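Local coordinates for envelope polyprotein (Puumala orthohantavirus, PDB 5FXU) that forms the Gn ectodomain of the Puumala virus surface glycoprotein and, as in other hantaviruses, probably works with Gc in cell entry, at residues D204-E209 with P240-T245; E213-K218 with R257-P262; T310-A315 with P319-A324; G331-S334 with T340-L343. One frame throughout, in Å; residues are numbered along the deposited sequence.

How the contacts relate
Contacts 3 and 4 are buried and lie side by side, since strands 310-313 and 340-354 are neighbours joined by a backbone bond from Val312 N to Leu341 O. Contact 1 is partly buried and contact 2 lies at the surface, yet both draw on helix 208-216, from its start and its far end. Chemistry follows position: contact 3 is a hairpin held by direct backbone hydrogen bonds as well as apolar pairs, in contacts 1 and 4 the polar link between the segments is a water, and contact 2 is purely apolar across its helices. Glu209 ties contact 1 to His333 of contact 4, while Lys218 and Val216 bring contact 2 up to Ser334 beside the glycosylated loop.

Contact 1: D204-E209 with P240-T245; sequences DSMKLE and PLYIPT
Met206 and Tyr242 meet where the loop leading into helix 208-216 packs against the end of strand 237-243, a helix-on-sheet junction in the Gn head. The methionine CE lies 3.4 Å from Tyr242 OH, with SD a little farther off, and the two side chains cross at about a right angle. Bends at chi2 and chi3 curl the thioether round to the phenol, which also shares a water with the first segment: the water lies in the plane of the ring at its edge, 2.7 Å from Tyr242 OH, and donates to Ser205 O. The apolar touch is between Leu208 CD1 and Pro244 CD, 4.0 Å apart. With CG anti to the backbone N (chi1 180°), Leu208 carries CD1 over to the proline ring. A cis peptide bond precedes Pro244 as the strand gives way to loop.

Behind this first shell, a type I turn from Asp204 to Lys207 delivers the chain to the helix, with Lys207 at the N-cap position. Tyr229 of strand 228-234 stacks on Tyr242 and also touches Met206, so it flanks both partners. Beyond the strand, Thr245 OG1 turns back to donate to Tyr242 O at 2.6 Å, approaching from above the carbonyl plane.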
loop_
_atom_site.group_PDB
_atom_site.type_symbol
_atom_site.label_atom_id
_atom_site.label_comp_id
_atom_site.label_asym_id
_atom_site.label_seq_id
_atom_site.Cartn_x
_atom_site.Cartn_y
_atom_site.Cartn_z
ATOM N N ASP A 204 21.603 -10.148 4.223
ATOM C CA ASP A 204 20.247 -10.461 3.754
ATOM C C ASP A 204 19.141 -9.911 4.684
ATOM O O ASP A 204 17.968 -10.255 4.532
ATOM C CB ASP A 204 20.111 -11.994 3.580
ATOM C CG ASP A 204 20.744 -12.526 2.267
ATOM O OD1 ASP A 204 21.289 -11.736 1.449
ATOM O OD2 ASP A 204 20.670 -13.758 2.026
ATOM N N SER A 205 19.493 -9.020 5.612
ATOM C CA SER A 205 18.508 -8.497 6.575
ATOM C C SER A 205 17.301 -7.741 5.954
ATOM O O SER A 205 16.238 -7.681 6.579
ATOM C CB SER A 205 19.195 -7.605 7.629
ATOM O OG SER A 205 19.630 -6.365 7.081
ATOM N N MET A 206 17.493 -7.142 4.774
ATOM C CA MET A 206 16.456 -6.382 4.068
ATOM C C MET A 206 15.845 -7.132 2.890
ATOM O O MET A 206 15.008 -6.553 2.186
ATOM C CB MET A 206 17.015 -5.066 3.533
ATOM C CG MET A 206 17.713 -4.187 4.555
ATOM S SD MET A 206 16.702 -3.703 5.951
ATOM C CE MET A 206 15.452 -2.807 5.035
ATOM N N LYS A 207 16.215 -8.406 2.694
ATOM C CA LYS A 207 15.669 -9.214 1.583
ATOM C C LYS A 207 14.227 -9.675 1.919
ATOM O O LYS A 207 13.962 -10.813 2.332
ATOM C CB LYS A 207 16.613 -10.372 1.149
ATOM C CG LYS A 207 17.587 -10.129 -0.040
ATOM C CD LYS A 207 18.817 -9.327 0.307
ATOM C CE LYS A 207 20.064 -9.783 -0.469
ATOM N NZ LYS A 207 20.037 -9.285 -1.863
ATOM N N LEU A 208 13.286 -8.751 1.711
ATOM C CA LEU A 208 11.887 -8.942 2.089
ATOM C C LEU A 208 11.234 -10.196 1.481
ATOM O O LEU A 208 10.532 -10.922 2.190
ATOM C CB LEU A 208 11.088 -7.690 1.749
ATOM C CG LEU A 208 9.593 -7.664 2.047
ATOM C CD1 LEU A 208 9.350 -7.902 3.532
ATOM C CD2 LEU A 208 9.013 -6.330 1.603
ATOM N N GLU A 209 11.483 -10.476 0.202
ATOM C CA GLU A 209 10.846 -11.623 -0.438
ATOM C C GLU A 209 11.362 -12.949 0.119
ATOM O O GLU A 209 10.618 -13.943 0.134
ATOM C CB GLU A 209 10.998 -11.575 -1.957
ATOM C CG GLU A 209 10.206 -12.626 -2.725
ATOM C CD GLU A 209 8.713 -12.677 -2.382
ATOM O OE1 GLU A 209 8.093 -11.627 -2.129
ATOM O OE2 GLU A 209 8.134 -13.779 -2.415
ATOM N N PRO A 240 3.588 3.524 13.824
ATOM C CA PRO A 240 4.003 2.706 12.685
ATOM C C PRO A 240 4.534 1.319 13.095
ATOM O O PRO A 240 5.202 1.185 14.109
ATOM C CB PRO A 240 5.126 3.528 12.046
ATOM C CG PRO A 240 4.980 4.898 12.646
ATOM C CD PRO A 240 4.467 4.685 14.011
ATOM N N LEU A 241 4.166 0.314 12.316
ATOM C CA LEU A 241 4.577 -1.071 12.515
ATOM C C LEU A 241 5.468 -1.465 11.327
ATOM O O LEU A 241 5.062 -1.342 10.179
ATOM C CB LEU A 241 3.329 -1.924 12.561
ATOM C CG LEU A 241 3.490 -3.430 12.448
ATOM C CD1 LEU A 241 4.288 -3.987 13.622
ATOM C CD2 LEU A 241 2.106 -4.055 12.374
ATOM N N TYR A 242 6.700 -1.858 11.627
ATOM C CA TYR A 242 7.690 -2.260 10.659
ATOM C C TYR A 242 7.509 -3.754 10.343
ATOM O O TYR A 242 7.427 -4.580 11.247
ATOM C CB TYR A 242 9.073 -1.990 11.245
ATOM C CG TYR A 242 10.255 -2.266 10.325
ATOM C CD1 TYR A 242 10.734 -3.576 10.115
ATOM C CD2 TYR A 242 10.941 -1.209 9.688
ATOM C CE1 TYR A 242 11.826 -3.818 9.280
ATOM C CE2 TYR A 242 12.045 -1.448 8.877
ATOM C CZ TYR A 242 12.483 -2.745 8.685
ATOM O OH TYR A 242 13.562 -2.971 7.882
ATOM N N ILE A 243 7.447 -4.098 9.060
ATOM C CA ILE A 243 7.322 -5.503 8.616
ATOM C C ILE A 243 8.556 -5.835 7.784
ATOM O O ILE A 243 8.775 -5.183 6.776
ATOM C CB ILE A 243 6.072 -5.730 7.729
ATOM C CG1 ILE A 243 4.789 -5.201 8.387
ATOM C CG2 ILE A 243 5.952 -7.191 7.315
ATOM C CD1 ILE A 243 4.347 -5.951 9.611
ATOM N N PRO A 244 9.364 -6.830 8.169
ATOM C CA PRO A 244 9.128 -7.688 9.360
ATOM C C PRO A 244 9.843 -7.273 10.623
ATOM O O PRO A 244 10.972 -6.851 10.568
ATOM C CB PRO A 244 9.628 -9.056 8.908
ATOM C CG PRO A 244 10.638 -8.762 7.873
ATOM C CD PRO A 244 10.457 -7.365 7.338
ATOM N N THR A 245 9.133 -7.323 11.738
ATOM C CA THR A 245 9.727 -7.262 13.057
ATOM C C THR A 245 9.583 -8.700 13.599
ATOM O O THR A 245 8.483 -9.162 13.890
ATOM C CB THR A 245 9.015 -6.216 13.915
ATOM O OG1 THR A 245 9.035 -4.948 13.252
ATOM C CG2 THR A 245 9.722 -6.074 15.295
HETATM O O HOH W 1 14.006 -5.623 7.510
#

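Contact 2: E213-K218 with R257-P262; sequences ETLVQK and RMAFAP. With NAG (2-acetamido-2-deoxy-beta-D-glucopyranose), chain D.
Val216 and Ala259 bring together the C-terminal parts of helices 208-216 and 249-260, a small apolar helix-helix contact at the surface of the Gn head. The CA atoms of this pair are 7.2 Å apart, a close approach made possible by the single methyl of the alanine. From Val216 CB, which is directed at the other helix, the side chain forks. CG2, anti to the carbonyl carbon, reaches Ala259 CB at 3.7 Å. CG1, anti to the backbone N (chi1 171°), is turned to Ser334 in the glycosylated loop 331-334. One valine thus faces two neighbours, a helix and a loop.

Leu215 adds a second touch to the same methyl, its CD2 lying 4.1 Å from Ala259 CB, so that the alanine receives both branched residues. Polar bonds tie both segments to their surroundings: Glu213 forms a salt bridge with Lys339, and just past the end of helix 249-260, Ala261 O accepts a hydrogen bond from Trp345 NE1. Farther along, the chain runs out to the glycan. Lys218, poorly ordered, makes a weak hydrogen bond to Ser334 O, and in the model its NZ comes within 3.3 Å of the acetamido methyl C8 of the chain D sugar.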
loop_
_atom_site.group_PDB
_atom_site.type_symbol
_atom_site.label_atom_id
_atom_site.label_comp_id
_atom_site.label_asym_id
_atom_site.label_seq_id
_atom_site.Cartn_x
_atom_site.Cartn_y
_atom_site.Cartn_z
ATOM N N GLU A 213 9.275 -16.225 1.375
ATOM C CA GLU A 213 9.637 -17.572 0.901
ATOM C C GLU A 213 9.817 -18.585 2.077
ATOM O O GLU A 213 9.281 -19.699 2.022
ATOM C CB GLU A 213 10.858 -17.480 -0.029
ATOM C CG GLU A 213 10.474 -16.941 -1.419
ATOM C CD GLU A 213 11.648 -16.465 -2.275
ATOM O OE1 GLU A 213 12.818 -16.509 -1.836
ATOM O OE2 GLU A 213 11.383 -16.049 -3.421
ATOM N N THR A 214 10.500 -18.179 3.151
ATOM C CA THR A 214 10.600 -19.042 4.358
ATOM C C THR A 214 9.219 -19.428 4.899
ATOM O O THR A 214 8.997 -20.553 5.315
ATOM C CB THR A 214 11.408 -18.455 5.527
ATOM O OG1 THR A 214 10.747 -17.293 6.054
ATOM C CG2 THR A 214 12.842 -18.145 5.108
ATOM N N LEU A 215 8.286 -18.493 4.870
ATOM C CA LEU A 215 6.952 -18.756 5.388
ATOM C C LEU A 215 6.115 -19.714 4.517
ATOM O O LEU A 215 5.355 -20.516 5.046
ATOM C CB LEU A 215 6.235 -17.415 5.579
ATOM C CG LEU A 215 4.864 -17.394 6.240
ATOM C CD1 LEU A 215 4.890 -17.980 7.646
ATOM C CD2 LEU A 215 4.379 -15.956 6.270
ATOM N N VAL A 216 6.243 -19.612 3.194
ATOM C CA VAL A 216 5.370 -20.356 2.239
ATOM C C VAL A 216 6.075 -21.256 1.189
ATOM O O VAL A 216 5.434 -21.695 0.232
ATOM C CB VAL A 216 4.337 -19.363 1.584
ATOM C CG1 VAL A 216 3.525 -19.954 0.427
ATOM C CG2 VAL A 216 3.355 -18.876 2.647
ATOM N N GLN A 217 7.352 -21.609 1.371
ATOM C CA GLN A 217 8.021 -22.434 0.345
ATOM C C GLN A 217 8.541 -23.758 0.812
ATOM O O GLN A 217 8.897 -23.948 1.967
ATOM C CB GLN A 217 9.173 -21.702 -0.359
ATOM C CG GLN A 217 8.725 -20.834 -1.512
ATOM C CD GLN A 217 9.874 -20.386 -2.374
ATOM O OE1 GLN A 217 11.021 -20.276 -1.917
ATOM N NE2 GLN A 217 9.567 -20.085 -3.626
ATOM N N LYS A 218 8.621 -24.649 -0.165
ATOM C CA LYS A 218 9.136 -26.001 0.025
ATOM C C LYS A 218 10.665 -25.890 -0.138
ATOM O O LYS A 218 11.435 -26.058 0.820
ATOM C CB LYS A 218 8.508 -27.034 -0.958
ATOM C CG LYS A 218 7.230 -26.576 -1.656
ATOM C CD LYS A 218 7.508 -25.762 -2.923
ATOM C CE LYS A 218 6.374 -24.784 -3.204
ATOM N NZ LYS A 218 6.441 -24.159 -4.554
ATOM N N ARG A 257 -1.115 -13.005 6.496
ATOM C CA ARG A 257 -2.232 -12.537 5.671
ATOM C C ARG A 257 -1.741 -12.044 4.296
ATOM O O ARG A 257 -2.407 -12.281 3.300
ATOM C CB ARG A 257 -3.067 -11.487 6.375
ATOM C CG ARG A 257 -3.650 -11.919 7.707
ATOM C CD ARG A 257 -5.122 -12.309 7.703
ATOM N NE ARG A 257 -5.707 -12.986 8.899
ATOM C CZ ARG A 257 -5.094 -13.489 10.000
ATOM N NH1 ARG A 257 -3.771 -13.389 10.274
ATOM N NH2 ARG A 257 -5.864 -14.117 10.906
ATOM N N MET A 258 -0.573 -11.400 4.235
ATOM C CA MET A 258 0.025 -11.042 2.947
ATOM C C MET A 258 0.325 -12.273 2.110
ATOM O O MET A 258 0.074 -12.275 0.918
ATOM C CB MET A 258 1.311 -10.219 3.105
ATOM C CG MET A 258 1.077 -8.753 3.439
ATOM S SD MET A 258 2.616 -7.867 3.778
ATOM C CE MET A 258 2.008 -6.204 4.007
ATOM N N ALA A 259 0.876 -13.303 2.736
ATOM C CA ALA A 259 1.246 -14.513 2.034
ATOM C C ALA A 259 0.038 -15.241 1.449
ATOM O O ALA A 259 0.117 -15.745 0.355
ATOM C CB ALA A 259 2.050 -15.428 2.926
ATOM N N PHE A 260 -1.103 -15.199 2.125
ATOM C CA PHE A 260 -2.322 -15.833 1.609
ATOM C C PHE A 260 -3.178 -14.900 0.706
ATOM O O PHE A 260 -3.840 -15.383 -0.205
ATOM C CB PHE A 260 -3.091 -16.500 2.753
ATOM C CG PHE A 260 -2.393 -17.750 3.263
ATOM C CD1 PHE A 260 -2.440 -18.959 2.518
ATOM C CD2 PHE A 260 -1.625 -17.722 4.445
ATOM C CE1 PHE A 260 -1.780 -20.105 2.974
ATOM C CE2 PHE A 260 -0.960 -18.869 4.904
ATOM C CZ PHE A 260 -1.034 -20.055 4.168
ATOM N N ALA A 261 -3.100 -13.580 0.905
ATOM C CA ALA A 261 -3.785 -12.612 0.063
ATOM C C ALA A 261 -2.790 -11.536 -0.392
ATOM O O ALA A 261 -2.803 -10.406 0.114
ATOM C CB ALA A 261 -4.957 -11.994 0.821
ATOM N N PRO A 262 -1.934 -11.880 -1.369
ATOM C CA PRO A 262 -0.898 -10.985 -1.804
ATOM C C PRO A 262 -1.349 -9.705 -2.502
ATOM O O PRO A 262 -0.546 -8.795 -2.567
ATOM C CB PRO A 262 -0.068 -11.844 -2.744
ATOM C CG PRO A 262 -0.962 -12.950 -3.171
ATOM C CD PRO A 262 -1.754 -13.227 -1.942
HETATM C C1 NAG D . 0.731 -25.756 -7.342
HETATM C C2 NAG D . 1.317 -27.072 -6.823
HETATM C C3 NAG D . 0.774 -28.282 -7.599
HETATM C C4 NAG D . -0.753 -28.269 -7.604
HETATM C C5 NAG D . -1.261 -26.929 -8.151
HETATM C C6 NAG D . -2.788 -26.830 -8.099
HETATM C C7 NAG D . 3.567 -26.654 -5.888
HETATM C C8 NAG D . 5.039 -26.664 -6.186
HETATM N N2 NAG D . 2.773 -27.010 -6.908
HETATM O O3 NAG D . 1.224 -29.520 -7.019
HETATM O O4 NAG D . -1.229 -29.379 -8.390
HETATM O O5 NAG D . -0.699 -25.828 -7.418
HETATM O O6 NAG D . -3.228 -26.220 -6.879
HETATM O O7 NAG D . 3.143 -26.333 -4.783
#

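Contact 3: T310-A315 with P319-A324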
loop_
_atom_site.group_PDB
_atom_site.type_symbol
_atom_site.label_atom_id
_atom_site.label_comp_id
_atom_site.label_asym_id
_atom_site.label_seq_id
_atom_site.Cartn_x
_atom_site.Cartn_y
_atom_site.Cartn_z
ATOM N N THR A 310 0.004 -1.648 -9.131
ATOM C CA THR A 310 1.391 -1.198 -8.943
ATOM C C THR A 310 2.182 -2.170 -8.054
ATOM O O THR A 310 1.645 -2.759 -7.120
ATOM C CB THR A 310 1.436 0.177 -8.286
ATOM O OG1 THR A 310 0.711 0.105 -7.059
ATOM C CG2 THR A 310 0.792 1.248 -9.181
ATOM N N GLY A 311 3.452 -2.346 -8.381
ATOM C CA GLY A 311 4.340 -3.151 -7.564
ATOM C C GLY A 311 5.789 -3.012 -7.969
ATOM O O GLY A 311 6.134 -2.171 -8.795
ATOM N N VAL A 312 6.626 -3.857 -7.389
ATOM C CA VAL A 312 8.052 -3.919 -7.677
ATOM C C VAL A 312 8.416 -5.368 -7.970
ATOM O O VAL A 312 7.883 -6.273 -7.360
ATOM C CB VAL A 312 8.866 -3.446 -6.451
ATOM C CG1 VAL A 312 10.343 -3.356 -6.733
ATOM C CG2 VAL A 312 8.405 -2.068 -6.018
ATOM N N LEU A 313 9.335 -5.579 -8.900
ATOM C CA LEU A 313 9.930 -6.889 -9.102
ATOM C C LEU A 313 10.684 -7.331 -7.869
ATOM O O LEU A 313 11.453 -6.548 -7.312
ATOM C CB LEU A 313 10.925 -6.852 -10.260
ATOM C CG LEU A 313 10.377 -6.641 -11.669
ATOM C CD1 LEU A 313 11.524 -6.767 -12.620
ATOM C CD2 LEU A 313 9.279 -7.613 -12.041
ATOM N N THR A 314 10.497 -8.582 -7.460
ATOM C CA THR A 314 11.232 -9.110 -6.305
ATOM C C THR A 314 12.672 -9.459 -6.651
ATOM O O THR A 314 13.511 -9.519 -5.774
ATOM C CB THR A 314 10.556 -10.346 -5.717
ATOM O OG1 THR A 314 10.533 -11.388 -6.695
ATOM C CG2 THR A 314 9.136 -10.047 -5.263
ATOM N N ALA A 315 12.955 -9.667 -7.940
ATOM C CA ALA A 315 14.248 -10.155 -8.396
ATOM C C ALA A 315 15.382 -9.149 -8.289
ATOM O O ALA A 315 16.537 -9.553 -8.139
ATOM C CB ALA A 315 14.169 -10.687 -9.834
ATOM N N PRO A 319 15.061 -1.379 -7.008
ATOM C CA PRO A 319 13.656 -1.560 -7.358
ATOM C C PRO A 319 13.308 -1.249 -8.830
ATOM O O PRO A 319 13.724 -0.220 -9.369
ATOM C CB PRO A 319 12.927 -0.595 -6.420
ATOM C CG PRO A 319 13.940 0.427 -6.030
ATOM C CD PRO A 319 15.270 -0.256 -6.073
ATOM N N VAL A 320 12.607 -2.180 -9.472
ATOM C CA VAL A 320 12.007 -1.945 -10.772
ATOM C C VAL A 320 10.515 -1.822 -10.531
ATOM O O VAL A 320 9.864 -2.825 -10.243
ATOM C CB VAL A 320 12.300 -3.094 -11.737
ATOM C CG1 VAL A 320 11.547 -2.901 -13.046
ATOM C CG2 VAL A 320 13.784 -3.166 -12.001
ATOM N N TYR A 321 10.000 -0.602 -10.636
ATOM C CA TYR A 321 8.601 -0.330 -10.346
ATOM C C TYR A 321 7.750 -0.583 -11.578
ATOM O O TYR A 321 8.128 -0.223 -12.683
ATOM C CB TYR A 321 8.408 1.114 -9.856
ATOM C CG TYR A 321 8.993 1.402 -8.508
ATOM C CD1 TYR A 321 8.286 1.107 -7.366
ATOM C CD2 TYR A 321 10.262 1.988 -8.368
ATOM C CE1 TYR A 321 8.809 1.372 -6.110
ATOM C CE2 TYR A 321 10.805 2.260 -7.113
ATOM C CZ TYR A 321 10.068 1.942 -5.979
ATOM O OH TYR A 321 10.568 2.160 -4.715
ATOM N N ILE A 322 6.602 -1.194 -11.370
ATOM C CA ILE A 322 5.713 -1.601 -12.445
ATOM C C ILE A 322 4.326 -1.050 -12.245
ATOM O O ILE A 322 3.812 -1.050 -11.161
ATOM C CB ILE A 322 5.640 -3.139 -12.548
ATOM C CG1 ILE A 322 6.987 -3.657 -13.031
ATOM C CG2 ILE A 322 4.610 -3.596 -13.578
ATOM C CD1 ILE A 322 7.502 -4.717 -12.126
ATOM N N TRP A 323 3.762 -0.546 -13.327
ATOM C CA TRP A 323 2.383 -0.180 -13.417
ATOM C C TRP A 323 1.765 -1.036 -14.533
ATOM O O TRP A 323 2.154 -0.909 -15.688
ATOM C CB TRP A 323 2.282 1.308 -13.762
ATOM C CG TRP A 323 0.887 1.779 -13.961
ATOM C CD1 TRP A 323 -0.203 1.394 -13.284
ATOM C CD2 TRP A 323 0.458 2.754 -14.904
ATOM N NE1 TRP A 323 -1.289 2.049 -13.750
ATOM C CE2 TRP A 323 -0.908 2.896 -14.750
ATOM C CE3 TRP A 323 1.119 3.536 -15.854
ATOM C CZ2 TRP A 323 -1.658 3.786 -15.511
ATOM C CZ3 TRP A 323 0.393 4.418 -16.611
ATOM C CH2 TRP A 323 -0.993 4.538 -16.439
ATOM N N ALA A 324 0.807 -1.893 -14.182
ATOM C CA ALA A 324 0.289 -2.884 -15.104
ATOM C C ALA A 324 -1.222 -2.840 -15.227
ATOM O O ALA A 324 -1.925 -3.664 -14.660
ATOM C CB ALA A 324 0.770 -4.267 -14.696
HETATM O O HOH W 2 12.918 -4.715 -8.138
#
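Val312 and Tyr321 stand side by side and point the same way from a beta hairpin whose antiparallel strands, 310-313 and 321-323, pair Thr310 with Trp323, Gly311 with Ile322 and Val312 with Tyr321. The last is a non-hydrogen-bonded pair, with Val312 CG2 only 3.5 Å from Tyr321 CD1, approaching the ring obliquely. The other valine methyl, CG1, packs on Pro319 CB. Thr310 and Trp323, the next non-hydrogen-bonded pair, project from the same face; Thr310 CG2 comes obliquely to the indole, while OG1 takes the crowded position between backbone N and carbonyl carbon (chi1 56°) and bonds to Asp113 OD1.

Elsewhere Leu313 and Ile322 cross at about a right angle. Ile322 CD1 is pressed against Leu313 CD2 at 3.4 Å, tighter than usual for two methyls, and an off-staggered chi2 of 128° accompanies this squeeze. Leu313 CD1 meets Val320 CB obliquely at 3.9 Å.

Between the strands, Gly311 and Ile322 exchange backbone bonds, Ile322 N to Gly311 O at 2.8 Å and Gly311 N to Ile322 O at 3.1 Å. Leu313 N adds another to Val320 O, lying in its carbonyl plane, and a water accepts from Val320 N toward the turn. Direct bonds thus engage the amides of Gly311, Leu313 and Ile322, while Val312 N turns outward to Leu341 O of strand 340-354; apolar side chains pack on both faces, with Thr310 OG1 a polar exception.

Contact 4: G331-S334 with T340-L343; sequences GNHS and TLPL. With NAG (2-acetamido-2-deoxy-beta-D-glucopyranose), chain B.
Thr340 O, which faces Gly331 across the contact, accepts a 2.7 Å hydrogen bond from a water that also donates to Gly331 O at 2.9 Å. The water therefore joins the loop after strand 327-329 to the beginning of strand 340-354, two parts of the Gn head whose backbones approach most closely at Gly331 and Thr340. The glycine CA lies 3.7 Å from the same threonine oxygen.

His333 makes the side-chain contact. Its CE1 meets Leu341 CD2 at 3.7 Å, the methyl coming to the ring edge in plane, and the two side chains cross at about a right angle. Gly331 O lies 3.5 Å above the centre of one ring face. His333 also stacks with Phe212, and its ND1 is hydrogen-bonded to Glu209 OE2; together these would hold the imidazole's rotation.

Next to it, Asn332 carries the N-linked sugar on ND2, in an Asn-His-Ser sequon. Its OD1 accepts from Ser334 N at 2.9 Å, an Asx turn in which the donor stands 42° above the amide plane. The amide is thus held at both ends, by glycan and turn. The Glu209 carboxylate and the carbonyl over the ring may favour a positive charge on His333, though Lys339 on the same carboxylate would offset part of the effect.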
loop_
_atom_site.group_PDB
_atom_site.type_symbol
_atom_site.label_atom_id
_atom_site.label_comp_id
_atom_site.label_asym_id
_atom_site.label_seq_id
_atom_site.Cartn_x
_atom_site.Cartn_y
_atom_site.Cartn_z
ATOM N N GLY A 331 1.882 -12.174 -7.791
ATOM C CA GLY A 331 2.276 -11.967 -6.398
ATOM C C GLY A 331 2.308 -13.217 -5.521
ATOM O O GLY A 331 2.573 -13.109 -4.312
ATOM N N ASN A 332 2.049 -14.391 -6.114
ATOM C CA ASN A 332 2.062 -15.668 -5.386
ATOM C C ASN A 332 3.503 -15.950 -4.935
ATOM O O ASN A 332 4.402 -16.124 -5.753
ATOM C CB ASN A 332 1.465 -16.792 -6.267
ATOM C CG ASN A 332 1.556 -18.177 -5.652
ATOM O OD1 ASN A 332 2.068 -18.366 -4.547
ATOM N ND2 ASN A 332 1.051 -19.171 -6.396
ATOM N N HIS A 333 3.706 -15.963 -3.618
ATOM C CA HIS A 333 5.041 -16.140 -3.025
ATOM C C HIS A 333 5.648 -17.543 -3.191
ATOM O O HIS A 333 6.877 -17.700 -3.107
ATOM C CB HIS A 333 5.016 -15.741 -1.552
ATOM C CG HIS A 333 4.676 -14.299 -1.341
ATOM N ND1 HIS A 333 5.559 -13.280 -1.623
ATOM C CD2 HIS A 333 3.542 -13.705 -0.921
ATOM C CE1 HIS A 333 4.988 -12.120 -1.364
ATOM N NE2 HIS A 333 3.761 -12.349 -0.941
ATOM N N SER A 334 4.802 -18.541 -3.454
ATOM C CA SER A 334 5.270 -19.905 -3.761
ATOM C C SER A 334 6.003 -20.035 -5.105
ATOM O O SER A 334 6.718 -20.999 -5.325
ATOM C CB SER A 334 4.093 -20.877 -3.754
ATOM O OG SER A 334 3.372 -20.803 -2.534
ATOM N N THR A 340 6.246 -10.263 -7.996
ATOM C CA THR A 340 6.249 -8.896 -7.534
ATOM C C THR A 340 5.737 -8.774 -6.119
ATOM O O THR A 340 5.086 -9.690 -5.610
ATOM C CB THR A 340 5.330 -8.012 -8.399
ATOM O OG1 THR A 340 3.979 -8.465 -8.272
ATOM C CG2 THR A 340 5.741 -8.061 -9.852
ATOM N N LEU A 341 6.005 -7.600 -5.532
ATOM C CA LEU A 341 5.417 -7.148 -4.268
ATOM C C LEU A 341 4.602 -5.904 -4.550
ATOM O O LEU A 341 5.035 -5.031 -5.312
ATOM C CB LEU A 341 6.496 -6.792 -3.244
ATOM C CG LEU A 341 7.222 -7.981 -2.604
ATOM C CD1 LEU A 341 8.517 -7.518 -1.972
ATOM C CD2 LEU A 341 6.354 -8.662 -1.574
ATOM N N PRO A 342 3.425 -5.797 -3.925
ATOM C CA PRO A 342 2.611 -4.623 -4.188
ATOM C C PRO A 342 3.113 -3.388 -3.434
ATOM O O PRO A 342 3.680 -3.519 -2.335
ATOM C CB PRO A 342 1.233 -5.051 -3.702
ATOM C CG PRO A 342 1.522 -6.044 -2.598
ATOM C CD PRO A 342 2.741 -6.776 -3.059
ATOM N N LEU A 343 2.874 -2.207 -4.015
ATOM C CA LEU A 343 3.286 -0.934 -3.417
ATOM C C LEU A 343 2.521 -0.594 -2.149
ATOM O O LEU A 343 3.096 -0.048 -1.205
ATOM C CB LEU A 343 3.152 0.226 -4.412
ATOM C CG LEU A 343 4.101 0.268 -5.592
ATOM C CD1 LEU A 343 4.277 1.729 -5.998
ATOM C CD2 LEU A 343 5.455 -0.370 -5.344
HETATM C C1 NAG B . 1.084 -20.563 -6.023
HETATM C C2 NAG B . -0.184 -21.224 -6.508
HETATM C C3 NAG B . -0.146 -22.712 -6.187
HETATM C C4 NAG B . 1.039 -23.368 -6.892
HETATM C C5 NAG B . 2.323 -22.606 -6.553
HETATM C C6 NAG B . 3.490 -23.082 -7.414
HETATM C C7 NAG B . -2.290 -19.906 -6.495
HETATM C C8 NAG B . -2.312 -19.779 -7.993
HETATM N N2 NAG B . -1.310 -20.573 -5.870
HETATM O O3 NAG B . -1.380 -23.305 -6.606
HETATM O O4 NAG B . 1.174 -24.723 -6.431
HETATM O O5 NAG B . 2.162 -21.190 -6.732
HETATM O O6 NAG B . 3.267 -22.696 -8.773
HETATM O O7 NAG B . -3.174 -19.404 -5.830
HETATM O O HOH W 3 3.321 -10.358 -3.669
#